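Local coordinates for predicted ATPase of the ABC class (Vibrio vulnificus, PDB 5D6A), which probably hydrolyses ATP as a member of the ABC ATPase class, and binds the non-hydrolysable ATP analogue AMP-PNP, at residues D558-L563 / S569-N574. Residues are numbered along the deposited sequence; the frame is centred on the assembly and turned at random.
Sequences DVMAAL and SQFRNN
Ser569 hydrogen-bonds to the last turn of helix 556-564. Ser569 OG donates to Leu563 O at 3.0 Å. The donor lies in the carbonyl plane, on a lone pair, with a C=O...OG angle of 141°. Ser569 OG stands anti to its own carbonyl carbon, which turns the hydroxyl to the helix. It also touches the Leu563 side chain, whose CD1 is 3.4 Å from Ser569 OG. One small polar group therefore meets both the backbone and a methyl branch of the same leucine. A weak second hydrogen bond links Ser569 OG to Met566 O.

Two residues on, the CB of Phe571 points toward the helix, and the outer edge of its ring meets the same part of it. Phe571 CE1 is 3.9 Å from Met560 CE. That methyl, in a selenomethionine, comes in at the rim of the ring, little out of its plane. It does not lie over the face. The Met560 chain is bent at both chi2 (-58°) and chi3 (-62°), and this fold brings its terminal methyl to the ring. Across the outer end of the ring, Phe571 CE2 is 4.0 Å from Leu563 O, again at the edge. Leu563 CG approaches Phe571 CZ at 4.2 Å, a looser apolar contact. All four touching residues are buried, yet the interface between the segments is small, 169 Å².

The contact belongs to the MRB1590-type C-terminal domain and joins a helix to the strand that soon follows it. Strand 571-572 is an outer strand of a small antiparallel sheet with 463-465 and 525-526. Leu464 of the middle strand packs on both Leu563 and Phe571. Helix 529-536 meets Met560 through Pro529 and Ile533, while Trp516 of helix 506-519 packs on Leu563.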
ATOM      1  N   ASP A 558      -4.149  -3.162 -18.327  1.00 33.95           N
ATOM      2  CA  ASP A 558      -4.403  -2.864 -16.915  1.00 33.53           C
ATOM      3  C   ASP A 558      -5.720  -3.484 -16.431  1.00 32.24           C
ATOM      4  O   ASP A 558      -5.812  -3.933 -15.289  1.00 31.74           O
ATOM      5  CB  ASP A 558      -4.373  -1.352 -16.661  1.00 33.90           C
ATOM      6  CG  ASP A 558      -2.973  -0.762 -16.794  1.00 35.54           C
ATOM      7  OD1 ASP A 558      -1.983  -1.493 -16.565  1.00 35.32           O
ATOM      8  OD2 ASP A 558      -2.857   0.438 -17.112  1.00 36.92           O
ATOM      9  N   VAL A 559      -6.729  -3.512 -17.299  1.00 32.43           N
ATOM     10  CA  VAL A 559      -8.018  -4.118 -16.958  1.00 31.12           C
ATOM     11  C   VAL A 559      -7.789  -5.603 -16.674  1.00 32.30           C
ATOM     12  O   VAL A 559      -8.334  -6.156 -15.714  1.00 31.12           O
ATOM     13  CB  VAL A 559      -9.043  -3.969 -18.098  1.00 30.58           C
ATOM     14  CG1 VAL A 559     -10.344  -4.675 -17.750  1.00 30.33           C
ATOM     15  CG2 VAL A 559      -9.312  -2.501 -18.390  1.00 30.33           C
HETATM   16  N   MSE A 560      -6.966  -6.232 -17.514  1.00 34.11           N
HETATM   17  CA  MSE A 560      -6.621  -7.645 -17.360  1.00 34.86           C
HETATM   18  C   MSE A 560      -5.843  -7.828 -16.091  1.00 34.20           C
HETATM   19  O   MSE A 560      -6.136  -8.725 -15.301  1.00 33.74           O
HETATM   20  CB  MSE A 560      -5.761  -8.133 -18.526  1.00 36.82           C
HETATM   21  CG  MSE A 560      -6.564  -8.352 -19.805  1.00 38.23           C
HETATM   22 SE   MSE A 560      -8.020  -9.647 -19.505  1.00 41.42          SE
HETATM   23  CE  MSE A 560      -6.943 -11.226 -19.026  1.00 41.98           C
ATOM     24  N   ALA A 561      -4.843  -6.977 -15.884  1.00 33.40           N
ATOM     25  CA  ALA A 561      -4.023  -7.045 -14.680  1.00 33.68           C
ATOM     26  C   ALA A 561      -4.903  -7.031 -13.427  1.00 32.76           C
ATOM     27  O   ALA A 561      -4.719  -7.845 -12.520  1.00 31.80           O
ATOM     28  CB  ALA A 561      -3.032  -5.890 -14.647  1.00 34.07           C
ATOM     29  N   ALA A 562      -5.859  -6.107 -13.387  1.00 32.62           N
ATOM     30  CA  ALA A 562      -6.777  -5.994 -12.251  1.00 32.95           C
ATOM     31  C   ALA A 562      -7.644  -7.240 -12.149  1.00 34.12           C
ATOM     32  O   ALA A 562      -7.904  -7.749 -11.059  1.00 34.38           O
ATOM     33  CB  ALA A 562      -7.653  -4.760 -12.400  1.00 31.66           C
ATOM     34  N   LEU A 563      -8.077  -7.729 -13.306  1.00 34.97           N
ATOM     35  CA  LEU A 563      -8.933  -8.903 -13.384  1.00 35.41           C
ATOM     36  C   LEU A 563      -8.174 -10.175 -12.985  1.00 35.13           C
ATOM     37  O   LEU A 563      -8.756 -11.087 -12.400  1.00 36.16           O
ATOM     38  CB  LEU A 563      -9.502  -9.008 -14.801  1.00 36.64           C
ATOM     39  CG  LEU A 563     -10.704  -9.905 -15.077  1.00 38.30           C
ATOM     40  CD1 LEU A 563     -11.864  -9.598 -14.142  1.00 38.30           C
ATOM     41  CD2 LEU A 563     -11.126  -9.713 -16.527  1.00 39.68           C
ATOM     42  N   SER A 569     -12.608 -14.218 -10.182  1.00 42.79           N
ATOM     43  CA  SER A 569     -12.514 -14.364 -11.635  1.00 41.74           C
ATOM     44  C   SER A 569     -12.399 -15.824 -12.060  1.00 43.54           C
ATOM     45  O   SER A 569     -11.637 -16.594 -11.470  1.00 43.60           O
ATOM     46  CB  SER A 569     -11.308 -13.595 -12.179  1.00 40.41           C
ATOM     47  OG  SER A 569     -11.460 -12.202 -12.000  1.00 38.46           O
ATOM     48  N   GLN A 570     -13.163 -16.195 -13.086  1.00 44.81           N
ATOM     49  CA  GLN A 570     -13.131 -17.553 -13.618  1.00 47.69           C
ATOM     50  C   GLN A 570     -12.431 -17.606 -14.976  1.00 46.37           C
ATOM     51  O   GLN A 570     -12.951 -17.107 -15.977  1.00 45.20           O
ATOM     52  CB  GLN A 570     -14.540 -18.137 -13.747  1.00 50.78           C
ATOM     53  CG  GLN A 570     -15.253 -18.387 -12.428  1.00 53.56           C
ATOM     54  CD  GLN A 570     -16.532 -19.191 -12.598  1.00 57.94           C
ATOM     55  OE1 GLN A 570     -16.766 -19.800 -13.644  1.00 59.71           O
ATOM     56  NE2 GLN A 570     -17.360 -19.212 -11.560  1.00 60.68           N
ATOM     57  N   PHE A 571     -11.240 -18.202 -14.985  1.00 46.39           N
ATOM     58  CA  PHE A 571     -10.453 -18.395 -16.195  1.00 46.15           C
ATOM     59  C   PHE A 571     -10.325 -19.890 -16.439  1.00 49.66           C
ATOM     60  O   PHE A 571     -10.383 -20.680 -15.495  1.00 50.91           O
ATOM     61  CB  PHE A 571      -9.042 -17.816 -16.045  1.00 44.38           C
ATOM     62  CG  PHE A 571      -8.974 -16.314 -16.072  1.00 41.36           C
ATOM     63  CD1 PHE A 571      -8.797 -15.639 -17.273  1.00 40.83           C
ATOM     64  CD2 PHE A 571      -9.039 -15.576 -14.901  1.00 40.02           C
ATOM     65  CE1 PHE A 571      -8.713 -14.258 -17.308  1.00 38.36           C
ATOM     66  CE2 PHE A 571      -8.956 -14.192 -14.930  1.00 38.28           C
ATOM     67  CZ  PHE A 571      -8.792 -13.533 -16.136  1.00 37.21           C
ATOM     68  N   ARG A 572     -10.158 -20.284 -17.697  1.00 52.21           N
ATOM     69  CA  ARG A 572      -9.958 -21.693 -18.019  1.00 56.19           C
ATOM     70  C   ARG A 572      -8.923 -21.825 -19.130  1.00 58.58           C
ATOM     71  O   ARG A 572      -8.492 -20.832 -19.719  1.00 55.97           O
ATOM     72  CB  ARG A 572     -11.254 -22.382 -18.477  1.00 58.14           C
ATOM     73  CG  ARG A 572     -11.655 -22.056 -19.913  1.00 58.82           C
ATOM     74  CD  ARG A 572     -12.386 -23.212 -20.583  1.00 62.16           C
ATOM     75  NE  ARG A 572     -13.815 -23.302 -20.301  1.00 62.76           N
ATOM     76  CZ  ARG A 572     -14.775 -22.836 -21.102  1.00 62.09           C
ATOM     77  NH1 ARG A 572     -14.478 -22.223 -22.247  1.00 60.20           N
ATOM     78  NH2 ARG A 572     -16.046 -22.985 -20.757  1.00 63.42           N
ATOM     79  N   ASN A 573      -8.542 -23.064 -19.412  1.00 65.31           N
ATOM     80  CA  ASN A 573      -7.608 -23.376 -20.484  1.00 70.02           C
ATOM     81  C   ASN A 573      -8.268 -24.290 -21.504  1.00 77.16           C
ATOM     82  O   ASN A 573      -8.564 -25.448 -21.199  1.00 80.53           O
ATOM     83  CB  ASN A 573      -6.346 -24.046 -19.934  1.00 70.88           C
ATOM     84  CG  ASN A 573      -5.379 -23.061 -19.306  1.00 69.02           C
ATOM     85  OD1 ASN A 573      -5.191 -21.954 -19.809  1.00 67.97           O
ATOM     86  ND2 ASN A 573      -4.725 -23.476 -18.228  1.00 69.91           N
ATOM     87  N   ASN A 574      -8.510 -23.768 -22.705  1.00 82.89           N
ATOM     88  CA  ASN A 574      -9.085 -24.561 -23.794  1.00 89.96           C
ATOM     89  C   ASN A 574      -7.993 -25.507 -24.283  1.00 99.39           C
ATOM     90  O   ASN A 574      -7.705 -25.601 -25.478  1.00102.47           O
ATOM     91  CB  ASN A 574      -9.553 -23.652 -24.932  1.00 87.91           C
ATOM     92  CG  ASN A 574     -10.616 -22.662 -24.494  1.00 83.39           C
ATOM     93  OD1 ASN A 574     -11.308 -22.876 -23.504  1.00 80.14           O
ATOM     94  ND2 ASN A 574     -10.760 -21.575 -25.247  1.00 80.80           N
TER